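Protein argonaute (Marinitoga piezophila, PDB 5I4A) uses short 5'-hydroxyl guide RNAs to bind complementary single-stranded DNA or RNA targets and cleave them, preferring manganese for DNA cleavage. Local coordinates at residues K15-L20 and K85-T90; N40-Q45 and I95-L100; K442-G447 and V509-V514; D471-G476 and E501-K506. One frame throughout, in Å; residues are numbered along the deposited sequence.

Contact 1 of 4, residues K15-L20 and K85-T90; sequences KKIKRL and KLFVKT
Leu-86 O is gripped twice from one residue a turn further along helix 84-101: Thr-90 N donates to it over 2.9 Å, and Thr-90 OG1 adds a shorter bond of 2.6 Å from above the carbonyl plane. A chi1 of -53° makes this possible, since it sets OG1 beside the backbone N, where the hydroxyl can turn back to the preceding turn, and leaves CG2 anti to that N. With its polar atom satisfied inside the helix, threonine can offer carbon to the strand. Ile-17, the residue most covered by the other segment, meets Thr-90 tip to tip, with Ile-17 CD1 3.6 Å from Thr-90 CB. The same methyl lies 3.6 Å from Phe-87 CD1, crossing the ring obliquely, while Ile-17 CG1 comes to 3.7 Å from Phe-87 CA. A branched residue suits the site because its separate arms fill the groove between Phe-87, Leu-86 and Thr-90. At the margins, Lys-15 lends carbon, its CD standing 3.9 Å from Phe-87 CZ while its amine bonds to Ile-13 O. Arg-19 brings NH1 obliquely to Leu-86 CD2, its guanidinium being salt-bridged to Glu-54 and Glu-76. Residues 16-20 of the strand and 85-90 of the helix cross at 73°, as a helix laid over one face of the antiparallel four-stranded sheet in the N-terminal domain.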
# COMPACT_ATOMS: atom_id res chain seq x y z
N LYS A 15 3.91 -20.63 -26.40
CA LYS A 15 4.14 -19.20 -26.22
C LYS A 15 3.72 -18.43 -27.47
O LYS A 15 4.52 -17.77 -28.14
CB LYS A 15 5.61 -18.93 -25.88
CG LYS A 15 6.09 -19.48 -24.55
CD LYS A 15 4.96 -19.65 -23.54
CE LYS A 15 5.47 -20.28 -22.25
NZ LYS A 15 4.38 -20.89 -21.44
N LYS A 16 2.43 -18.53 -27.78
CA LYS A 16 1.89 -17.89 -28.97
C LYS A 16 0.41 -17.63 -28.77
O LYS A 16 -0.26 -18.33 -28.01
CB LYS A 16 2.13 -18.74 -30.22
CG LYS A 16 1.49 -20.12 -30.14
CD LYS A 16 1.72 -20.92 -31.41
CE LYS A 16 3.13 -21.47 -31.48
NZ LYS A 16 3.34 -22.28 -32.71
N ILE A 17 -0.09 -16.61 -29.46
CA ILE A 17 -1.50 -16.22 -29.42
C ILE A 17 -2.09 -16.40 -30.81
O ILE A 17 -1.46 -16.03 -31.81
CB ILE A 17 -1.66 -14.77 -28.93
CG1 ILE A 17 -1.12 -14.62 -27.51
CG2 ILE A 17 -3.12 -14.33 -29.00
CD1 ILE A 17 -1.66 -15.64 -26.54
N LYS A 18 -3.28 -16.97 -30.87
CA LYS A 18 -4.01 -17.14 -32.12
C LYS A 18 -5.18 -16.17 -32.16
O LYS A 18 -5.91 -16.02 -31.17
CB LYS A 18 -4.52 -18.58 -32.27
CG LYS A 18 -5.27 -18.82 -33.57
CD LYS A 18 -5.01 -20.21 -34.14
CE LYS A 18 -6.10 -21.20 -33.76
NZ LYS A 18 -5.88 -22.53 -34.39
N ARG A 19 -5.35 -15.49 -33.29
CA ARG A 19 -6.45 -14.56 -33.49
C ARG A 19 -7.36 -15.08 -34.59
O ARG A 19 -6.93 -15.20 -35.75
CB ARG A 19 -5.94 -13.16 -33.82
CG ARG A 19 -7.04 -12.13 -34.02
CD ARG A 19 -6.58 -10.70 -33.77
NE ARG A 19 -5.37 -10.36 -34.50
CZ ARG A 19 -4.28 -9.84 -33.93
NH1 ARG A 19 -4.25 -9.60 -32.63
NH2 ARG A 19 -3.22 -9.56 -34.68
N LEU A 20 -8.60 -15.39 -34.24
CA LEU A 20 -9.60 -15.90 -35.17
C LEU A 20 -10.60 -14.80 -35.50
O LEU A 20 -10.86 -13.91 -34.69
CB LEU A 20 -10.34 -17.10 -34.57
CG LEU A 20 -9.46 -18.22 -34.00
CD1 LEU A 20 -10.33 -19.31 -33.40
CD2 LEU A 20 -8.56 -18.78 -35.08
N LYS A 85 2.93 -8.38 -23.94
CA LYS A 85 1.73 -7.92 -23.26
C LYS A 85 0.49 -8.60 -23.82
O LYS A 85 -0.44 -8.92 -23.07
CB LYS A 85 1.62 -6.40 -23.37
CG LYS A 85 2.78 -5.67 -22.72
CD LYS A 85 2.44 -4.24 -22.37
CE LYS A 85 3.22 -3.79 -21.14
NZ LYS A 85 4.67 -4.12 -21.25
N LEU A 86 0.45 -8.84 -25.13
CA LEU A 86 -0.69 -9.53 -25.72
C LEU A 86 -0.82 -10.94 -25.17
O LEU A 86 -1.93 -11.41 -24.89
CB LEU A 86 -0.56 -9.56 -27.24
CG LEU A 86 -1.66 -10.28 -28.03
CD1 LEU A 86 -3.03 -9.74 -27.67
CD2 LEU A 86 -1.40 -10.15 -29.53
N PHE A 87 0.30 -11.65 -25.02
CA PHE A 87 0.26 -12.99 -24.45
C PHE A 87 -0.28 -12.96 -23.02
O PHE A 87 -1.11 -13.79 -22.65
CB PHE A 87 1.65 -13.63 -24.49
CG PHE A 87 1.71 -15.00 -23.89
CD1 PHE A 87 1.38 -16.11 -24.64
CD2 PHE A 87 2.08 -15.18 -22.57
CE1 PHE A 87 1.43 -17.38 -24.09
CE2 PHE A 87 2.13 -16.44 -22.01
CZ PHE A 87 1.80 -17.54 -22.77
N VAL A 88 0.19 -12.01 -22.21
CA VAL A 88 -0.24 -11.92 -20.82
C VAL A 88 -1.71 -11.53 -20.74
O VAL A 88 -2.49 -12.10 -19.97
CB VAL A 88 0.65 -10.94 -20.04
CG1 VAL A 88 0.10 -10.70 -18.64
CG2 VAL A 88 2.08 -11.46 -19.97
N LYS A 89 -2.11 -10.53 -21.53
CA LYS A 89 -3.51 -10.12 -21.57
C LYS A 89 -4.40 -11.29 -21.96
O LYS A 89 -5.44 -11.54 -21.33
CB LYS A 89 -3.68 -8.96 -22.55
CG LYS A 89 -5.12 -8.66 -22.92
CD LYS A 89 -5.19 -7.65 -24.05
CE LYS A 89 -6.62 -7.35 -24.45
NZ LYS A 89 -6.68 -6.34 -25.54
N THR A 90 -4.00 -12.04 -23.00
CA THR A 90 -4.79 -13.17 -23.46
C THR A 90 -4.88 -14.26 -22.39
O THR A 90 -5.94 -14.84 -22.16
CB THR A 90 -4.19 -13.74 -24.74
OG1 THR A 90 -4.03 -12.69 -25.70
CG2 THR A 90 -5.08 -14.83 -25.32

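Contact 2 of 4, residues N40-Q45 and I95-L100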
# COMPACT_ATOMS: atom_id res chain seq x y z
N ASN A 40 -19.37 -16.92 -24.16
CA ASN A 40 -18.08 -17.57 -24.01
C ASN A 40 -17.32 -17.12 -22.77
O ASN A 40 -16.23 -17.65 -22.51
CB ASN A 40 -17.21 -17.34 -25.26
CG ASN A 40 -17.69 -18.13 -26.46
OD1 ASN A 40 -17.26 -19.27 -26.67
ND2 ASN A 40 -18.56 -17.53 -27.26
N ASN A 41 -17.86 -16.16 -22.01
CA ASN A 41 -17.17 -15.59 -20.85
C ASN A 41 -15.78 -15.09 -21.24
O ASN A 41 -14.82 -15.21 -20.48
CB ASN A 41 -17.08 -16.60 -19.70
CG ASN A 41 -18.39 -16.75 -18.96
OD1 ASN A 41 -19.08 -15.77 -18.70
ND2 ASN A 41 -18.75 -17.99 -18.63
N PHE A 42 -15.68 -14.52 -22.44
CA PHE A 42 -14.39 -14.15 -23.01
C PHE A 42 -14.63 -13.04 -24.02
O PHE A 42 -15.37 -13.24 -24.99
CB PHE A 42 -13.73 -15.36 -23.67
CG PHE A 42 -12.28 -15.16 -24.00
CD1 PHE A 42 -11.90 -14.36 -25.07
CD2 PHE A 42 -11.29 -15.77 -23.25
CE1 PHE A 42 -10.57 -14.18 -25.38
CE2 PHE A 42 -9.95 -15.59 -23.56
CZ PHE A 42 -9.59 -14.80 -24.62
N LYS A 43 -14.00 -11.89 -23.81
CA LYS A 43 -14.33 -10.71 -24.59
C LYS A 43 -13.88 -10.86 -26.04
O LYS A 43 -12.71 -11.15 -26.32
CB LYS A 43 -13.69 -9.47 -23.97
CG LYS A 43 -14.23 -8.15 -24.52
CD LYS A 43 -13.96 -7.00 -23.57
CE LYS A 43 -14.86 -5.81 -23.86
NZ LYS A 43 -14.80 -4.80 -22.77
N PHE A 44 -14.82 -10.66 -26.96
CA PHE A 44 -14.54 -10.50 -28.38
C PHE A 44 -14.39 -9.01 -28.69
O PHE A 44 -15.03 -8.16 -28.07
CB PHE A 44 -15.66 -11.07 -29.24
CG PHE A 44 -15.68 -12.58 -29.33
CD1 PHE A 44 -15.93 -13.35 -28.20
CD2 PHE A 44 -15.48 -13.22 -30.54
CE1 PHE A 44 -15.95 -14.73 -28.28
CE2 PHE A 44 -15.50 -14.60 -30.63
CZ PHE A 44 -15.74 -15.36 -29.50
N GLN A 45 -13.53 -8.71 -29.66
CA GLN A 45 -13.41 -7.35 -30.17
C GLN A 45 -14.05 -7.27 -31.55
O GLN A 45 -14.26 -8.28 -32.23
CB GLN A 45 -11.94 -6.92 -30.23
CG GLN A 45 -11.72 -5.42 -30.46
CD GLN A 45 -12.49 -4.55 -29.48
OE1 GLN A 45 -12.47 -4.79 -28.28
NE2 GLN A 45 -13.18 -3.54 -30.01
N ILE A 95 -7.83 -17.32 -18.21
CA ILE A 95 -8.01 -17.79 -16.84
C ILE A 95 -9.36 -17.35 -16.30
O ILE A 95 -10.08 -18.13 -15.66
CB ILE A 95 -6.85 -17.30 -15.95
CG1 ILE A 95 -5.57 -18.06 -16.29
CG2 ILE A 95 -7.21 -17.43 -14.47
CD1 ILE A 95 -4.32 -17.26 -16.06
N LYS A 96 -9.73 -16.10 -16.56
CA LYS A 96 -11.03 -15.59 -16.13
C LYS A 96 -12.17 -16.43 -16.71
O LYS A 96 -13.11 -16.79 -15.99
CB LYS A 96 -11.17 -14.13 -16.56
CG LYS A 96 -12.50 -13.49 -16.19
CD LYS A 96 -12.54 -12.05 -16.68
CE LYS A 96 -13.78 -11.33 -16.19
NZ LYS A 96 -13.75 -9.90 -16.58
N LYS A 97 -12.09 -16.75 -18.00
CA LYS A 97 -13.14 -17.55 -18.63
C LYS A 97 -13.29 -18.90 -17.93
O LYS A 97 -14.41 -19.34 -17.65
CB LYS A 97 -12.84 -17.76 -20.11
CG LYS A 97 -13.63 -18.90 -20.72
CD LYS A 97 -13.30 -19.14 -22.18
CE LYS A 97 -14.05 -20.36 -22.71
NZ LYS A 97 -15.51 -20.28 -22.40
N LEU A 98 -12.17 -19.57 -17.66
CA LEU A 98 -12.23 -20.89 -17.02
C LEU A 98 -12.89 -20.81 -15.65
O LEU A 98 -13.74 -21.64 -15.31
CB LEU A 98 -10.83 -21.48 -16.92
CG LEU A 98 -10.20 -21.93 -18.24
CD1 LEU A 98 -8.80 -22.49 -18.00
CD2 LEU A 98 -11.08 -22.95 -18.93
N PHE A 99 -12.51 -19.81 -14.85
CA PHE A 99 -13.14 -19.62 -13.55
C PHE A 99 -14.63 -19.34 -13.71
O PHE A 99 -15.47 -19.94 -13.02
CB PHE A 99 -12.46 -18.47 -12.79
CG PHE A 99 -11.25 -18.89 -12.00
CD1 PHE A 99 -11.39 -19.42 -10.73
CD2 PHE A 99 -9.98 -18.74 -12.53
CE1 PHE A 99 -10.27 -19.80 -10.00
CE2 PHE A 99 -8.86 -19.12 -11.81
CZ PHE A 99 -9.01 -19.65 -10.54
N LEU A 100 -14.99 -18.42 -14.61
CA LEU A 100 -16.39 -18.10 -14.83
C LEU A 100 -17.15 -19.30 -15.38
O LEU A 100 -18.31 -19.53 -15.04
CB LEU A 100 -16.53 -16.90 -15.77
CG LEU A 100 -16.10 -15.53 -15.24
CD1 LEU A 100 -16.30 -14.46 -16.30
CD2 LEU A 100 -16.87 -15.17 -13.98
O HOH W 1 -16.57 -21.11 -25.09
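Lys-97 leaves its helix with CG anti to the backbone N (chi1 163°), runs extended through CD and CE, and bends only at chi4 (51°), which swings NZ onto the end of helix 29-40. There Asn-41 ends the helix with a positive phi of 53°, a conformation that asparagine tolerates better than most residues. Lys-97 NZ donates to Asn-40 O over 2.7 Å, arriving above the carbonyl plane. A water completes a small ring: it accepts from Lys-97 NZ at 3.0 Å and donates to Asn-40 OD1 at 2.5 Å. Asp-101 salt-bridges the same ammonium, and its other oxygen takes the amide nitrogen of Asn-41, so one carboxylate steadies both partners. The aliphatic part of the lysine is used as well. Its CB packs 3.2 Å from Asn-41 O and sits at the edge of the Phe-42 ring, 4.0 Å from CD2, the two side chains crossing at about a right angle. Further along the helix, Leu-100 CB lies 3.7 Å from Asn-41 CG, the two side chains crossing obliquely. The contact thus fixes the end of helix 29-40 to helix 84-101 within the N-terminal domain. Lysine suits the place twice over, as an aliphatic stem and as a charge; its ammonium probably offsets the partial negative charge of the carbonyls ending helix 29-40, and Asp-101 would balance it.

Contact 3 of 4, residues K442-G447 and V509-V514; sequences KNLYIG and VSPENV
The well-packed part of this contact begins where strands 443-452 and 513-519 join as parallel neighbours in the RNase H fold of the PIWI domain, and it loosens toward their starts, at exposed Lys-442 and Glu-512. Leu-444 N donates to Asn-513 O over 2.9 Å, in the carbonyl plane. On one face Leu-444 CB lies against Pro-511 CB at 3.7 Å, and Ile-446 CD1 crosses to Val-514 CG1 at 3.9 Å; these branched and ring carbons suit a face covered by helix 485-507. The other face carries two buried asparagines side by side. Asn-513 ND2 donates to Asn-443 OD1 over 2.7 Å, nearly along the C=O axis (168°), although the amide planes are turned 53° apart. Asn-443 ND2 bonds to Tyr-445 OH and to Tyr-593. By contrast, Lys-442 O is shared between two weak donors, Glu-512 N at 2.9 Å (129°) and Asn-513 N at 3.5 Å. The side chains of Lys-442 and Glu-512 approach only CB to CB, and the acid makes a long, weak ion pair with Lys-539. The strands lead on to Asp-449 and Asp-519, inferred catalytic residues that by similarity bind Mn(2+); the side chains of Ile-446 and Asp-449 are about 10 Å apart. Asn-443 is thus held at OD1 and ND2, and Asn-513 oriented by one bond, without burying net charge.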
# COMPACT_ATOMS: atom_id res chain seq x y z
N LYS A 442 27.13 7.89 0.27
CA LYS A 442 27.35 8.31 -1.11
C LYS A 442 26.14 8.12 -2.01
O LYS A 442 26.19 8.52 -3.18
CB LYS A 442 28.55 7.56 -1.69
CG LYS A 442 28.39 6.05 -1.69
CD LYS A 442 29.68 5.37 -2.12
CE LYS A 442 29.67 3.88 -1.82
NZ LYS A 442 30.98 3.25 -2.13
N ASN A 443 25.06 7.53 -1.50
CA ASN A 443 23.91 7.17 -2.32
C ASN A 443 22.73 8.10 -2.02
O ASN A 443 22.54 8.55 -0.89
CB ASN A 443 23.51 5.72 -2.08
CG ASN A 443 24.66 4.76 -2.27
OD1 ASN A 443 25.43 4.87 -3.23
ND2 ASN A 443 24.80 3.81 -1.35
N LEU A 444 21.94 8.36 -3.06
CA LEU A 444 20.75 9.20 -2.97
C LEU A 444 19.53 8.31 -3.20
O LEU A 444 19.32 7.82 -4.32
CB LEU A 444 20.80 10.35 -3.97
CG LEU A 444 19.55 11.21 -4.10
CD1 LEU A 444 19.18 11.82 -2.76
CD2 LEU A 444 19.75 12.30 -5.14
N TYR A 445 18.75 8.09 -2.15
CA TYR A 445 17.59 7.21 -2.20
C TYR A 445 16.34 8.04 -2.46
O TYR A 445 15.99 8.91 -1.65
CB TYR A 445 17.47 6.41 -0.90
CG TYR A 445 18.72 5.63 -0.58
CD1 TYR A 445 19.03 4.47 -1.28
CD2 TYR A 445 19.61 6.05 0.40
CE1 TYR A 445 20.18 3.75 -1.00
CE2 TYR A 445 20.76 5.34 0.68
CZ TYR A 445 21.04 4.19 -0.02
OH TYR A 445 22.18 3.47 0.25
N ILE A 446 15.67 7.77 -3.58
CA ILE A 446 14.54 8.55 -4.05
C ILE A 446 13.36 7.61 -4.25
O ILE A 446 13.51 6.53 -4.83
CB ILE A 446 14.88 9.29 -5.36
CG1 ILE A 446 15.97 10.34 -5.11
CG2 ILE A 446 13.64 9.94 -5.96
CD1 ILE A 446 16.52 10.95 -6.38
N GLY A 447 12.19 8.02 -3.77
CA GLY A 447 10.95 7.28 -3.97
C GLY A 447 10.02 8.07 -4.89
O GLY A 447 9.97 9.29 -4.81
N VAL A 509 28.84 17.40 -2.70
CA VAL A 509 29.30 16.53 -3.78
C VAL A 509 28.07 15.88 -4.39
O VAL A 509 27.04 15.70 -3.73
CB VAL A 509 30.30 15.46 -3.29
CG1 VAL A 509 31.70 16.03 -3.17
CG2 VAL A 509 29.84 14.87 -1.97
N SER A 510 28.17 15.53 -5.67
CA SER A 510 27.11 14.75 -6.29
C SER A 510 27.03 13.38 -5.62
O SER A 510 28.04 12.86 -5.13
CB SER A 510 27.36 14.59 -7.79
OG SER A 510 26.53 15.44 -8.54
N PRO A 511 25.84 12.79 -5.56
CA PRO A 511 25.75 11.40 -5.13
C PRO A 511 26.43 10.50 -6.14
O PRO A 511 26.27 10.66 -7.35
CB PRO A 511 24.24 11.14 -5.07
CG PRO A 511 23.66 12.12 -6.02
CD PRO A 511 24.53 13.34 -5.94
N GLU A 512 27.23 9.56 -5.63
CA GLU A 512 27.88 8.63 -6.55
C GLU A 512 26.87 7.67 -7.17
O GLU A 512 27.02 7.28 -8.33
CB GLU A 512 28.98 7.85 -5.82
CG GLU A 512 30.06 7.37 -6.76
CD GLU A 512 30.58 8.48 -7.66
OE1 GLU A 512 31.35 9.33 -7.18
OE2 GLU A 512 30.18 8.52 -8.85
N ASN A 513 25.83 7.31 -6.42
CA ASN A 513 24.78 6.43 -6.91
C ASN A 513 23.43 7.01 -6.55
O ASN A 513 23.28 7.68 -5.52
CB ASN A 513 24.93 5.02 -6.34
CG ASN A 513 26.35 4.50 -6.45
OD1 ASN A 513 26.79 4.06 -7.51
ND2 ASN A 513 27.09 4.54 -5.34
N VAL A 514 22.43 6.74 -7.39
CA VAL A 514 21.08 7.25 -7.21
C VAL A 514 20.10 6.09 -7.34
O VAL A 514 20.02 5.45 -8.40
CB VAL A 514 20.74 8.36 -8.22
CG1 VAL A 514 19.31 8.84 -8.01
CG2 VAL A 514 21.70 9.52 -8.07

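Contact 4 of 4, residues D471-G476 and E501-K506; sequences DILYIG and EKYIEK
Lys-506 leaves helix 485-507 with CG anti to the backbone N and stays extended throughout, so its carbons pass across Leu-473 on the way to an acid. CB lies 4.2 Å from Leu-473 CD2; CD presses on that same methyl at 3.4 Å, tighter than usual van der Waals contact; and NZ reaches Asp-471 OD2 at 2.9 Å in a salt bridge that uses the anti lone pair of the oxygen. Asp-467 also salt-bridges this ammonium, while Asp-471 OD1 pairs with Lys-430, so the charges probably offset one another. Leu-473 divides its fork between two neighbours: CD2 goes to the lysine, crossing it at about a right angle, and CD1 lies beside Tyr-503, 3.8 Å from CD2 of the ring. A leucine can serve both because its branches spread. Nearer the amino end of the helix segment, Lys-502 is bent at chi2 (-68°), which carries its chain obliquely across Tyr-474. Lys-502 CG meets Tyr-474 CB at 3.6 Å, and CE comes to CD1 of the ring at 3.8 Å; Lys-502 CB also rests 3.6 Å from Leu-473 O. Leu-473 and Tyr-474 can both point at the helix because together they face Ala-465 in a classic beta bulge. Residues 472-476 and 501-506 run nearly antiparallel, at 155°, as parts of the edge strand and the helix following it in the RNase H fold of the PIWI domain.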
# COMPACT_ATOMS: atom_id res chain seq x y z
N ASP A 471 17.48 10.88 7.08
CA ASP A 471 17.12 12.28 6.95
C ASP A 471 16.43 12.51 5.61
O ASP A 471 16.89 12.03 4.57
CB ASP A 471 18.36 13.17 7.05
CG ASP A 471 18.81 13.40 8.48
OD1 ASP A 471 18.06 13.02 9.41
OD2 ASP A 471 19.90 13.98 8.68
N ILE A 472 15.32 13.24 5.64
CA ILE A 472 14.59 13.54 4.42
C ILE A 472 15.24 14.74 3.75
O ILE A 472 15.30 15.84 4.32
CB ILE A 472 13.11 13.81 4.71
CG1 ILE A 472 12.49 12.58 5.38
CG2 ILE A 472 12.36 14.15 3.43
CD1 ILE A 472 11.05 12.77 5.76
N LEU A 473 15.76 14.54 2.54
CA LEU A 473 16.44 15.60 1.82
C LEU A 473 15.48 16.52 1.09
O LEU A 473 15.73 17.72 0.98
CB LEU A 473 17.43 15.00 0.82
CG LEU A 473 18.62 14.29 1.46
CD1 LEU A 473 19.48 13.61 0.42
CD2 LEU A 473 19.41 15.30 2.24
N TYR A 474 14.37 15.98 0.59
CA TYR A 474 13.46 16.74 -0.25
C TYR A 474 12.18 15.95 -0.45
O TYR A 474 12.20 14.72 -0.52
CB TYR A 474 14.10 17.07 -1.61
CG TYR A 474 13.17 17.74 -2.59
CD1 TYR A 474 12.95 19.11 -2.54
CD2 TYR A 474 12.50 17.00 -3.55
CE1 TYR A 474 12.09 19.73 -3.43
CE2 TYR A 474 11.64 17.61 -4.45
CZ TYR A 474 11.44 18.97 -4.38
OH TYR A 474 10.58 19.58 -5.27
N ILE A 475 11.07 16.68 -0.53
CA ILE A 475 9.77 16.13 -0.91
C ILE A 475 9.15 17.07 -1.93
O ILE A 475 9.09 18.28 -1.71
CB ILE A 475 8.84 15.96 0.31
CG1 ILE A 475 9.47 15.04 1.35
CG2 ILE A 475 7.48 15.42 -0.13
CD1 ILE A 475 8.63 14.88 2.60
N GLY A 476 8.69 16.51 -3.04
CA GLY A 476 7.99 17.29 -4.05
C GLY A 476 6.66 16.65 -4.37
O GLY A 476 6.54 15.43 -4.44
N GLU A 501 19.81 18.36 -6.28
CA GLU A 501 20.47 19.56 -5.78
C GLU A 501 20.48 19.58 -4.26
O GLU A 501 21.46 20.03 -3.65
CB GLU A 501 19.79 20.81 -6.34
CG GLU A 501 20.75 21.94 -6.66
CD GLU A 501 21.78 21.53 -7.71
OE1 GLU A 501 21.39 20.92 -8.72
OE2 GLU A 501 22.98 21.82 -7.51
N LYS A 502 19.40 19.10 -3.63
CA LYS A 502 19.34 19.04 -2.17
C LYS A 502 20.47 18.19 -1.61
O LYS A 502 21.11 18.57 -0.61
CB LYS A 502 17.99 18.48 -1.73
CG LYS A 502 16.81 19.36 -2.11
CD LYS A 502 16.82 20.65 -1.33
CE LYS A 502 15.73 21.60 -1.80
NZ LYS A 502 15.83 22.91 -1.10
N TYR A 503 20.73 17.03 -2.22
CA TYR A 503 21.85 16.20 -1.79
C TYR A 503 23.16 16.97 -1.89
O TYR A 503 23.91 17.06 -0.91
CB TYR A 503 21.91 14.92 -2.64
CG TYR A 503 22.99 13.94 -2.22
CD1 TYR A 503 24.32 14.14 -2.58
CD2 TYR A 503 22.68 12.81 -1.48
CE1 TYR A 503 25.31 13.25 -2.20
CE2 TYR A 503 23.66 11.91 -1.10
CZ TYR A 503 24.97 12.13 -1.47
OH TYR A 503 25.96 11.25 -1.09
N ILE A 504 23.46 17.51 -3.07
CA ILE A 504 24.63 18.37 -3.23
C ILE A 504 24.61 19.49 -2.20
O ILE A 504 25.62 19.78 -1.56
CB ILE A 504 24.68 18.93 -4.67
CG1 ILE A 504 24.59 17.81 -5.70
CG2 ILE A 504 25.95 19.76 -4.87
CD1 ILE A 504 24.21 18.29 -7.08
N GLU A 505 23.44 20.11 -2.03
CA GLU A 505 23.29 21.17 -1.04
C GLU A 505 23.67 20.69 0.35
O GLU A 505 24.25 21.44 1.14
CB GLU A 505 21.86 21.70 -1.08
CG GLU A 505 21.53 22.75 -0.06
CD GLU A 505 20.20 23.41 -0.36
OE1 GLU A 505 20.16 24.28 -1.25
OE2 GLU A 505 19.20 23.04 0.28
N LYS A 506 23.36 19.43 0.67
CA LYS A 506 23.72 18.91 1.98
C LYS A 506 25.13 18.34 2.03
O LYS A 506 25.78 18.42 3.08
CB LYS A 506 22.73 17.82 2.40
CG LYS A 506 23.04 17.23 3.78
CD LYS A 506 21.99 16.27 4.29
CE LYS A 506 22.20 15.94 5.75
NZ LYS A 506 21.18 15.01 6.26

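How the contacts relate
Contacts 1 and 2 are successive grips on helix 84-101 in the N-terminal domain; contacts 3 and 4 belong to the PIWI domain, where both reach the same mixed sheet and helix 485-507 leads directly into strand 513-519. Contact 3 is the buried one, whereas the others are partly buried. Chemistry follows place: contact 1 joins helix to sheet by carbon packing, contact 2 ties one helix to the end of another through an ammonium, contact 3 uses backbone pairing and neutral amides, and contact 4 adds a surface salt bridge to apolar packing. Contact 4 is nested within the loop closed by contact 3, and its Tyr-503 packs on contact 3, OH hydrogen-bonded to Glu-441 O.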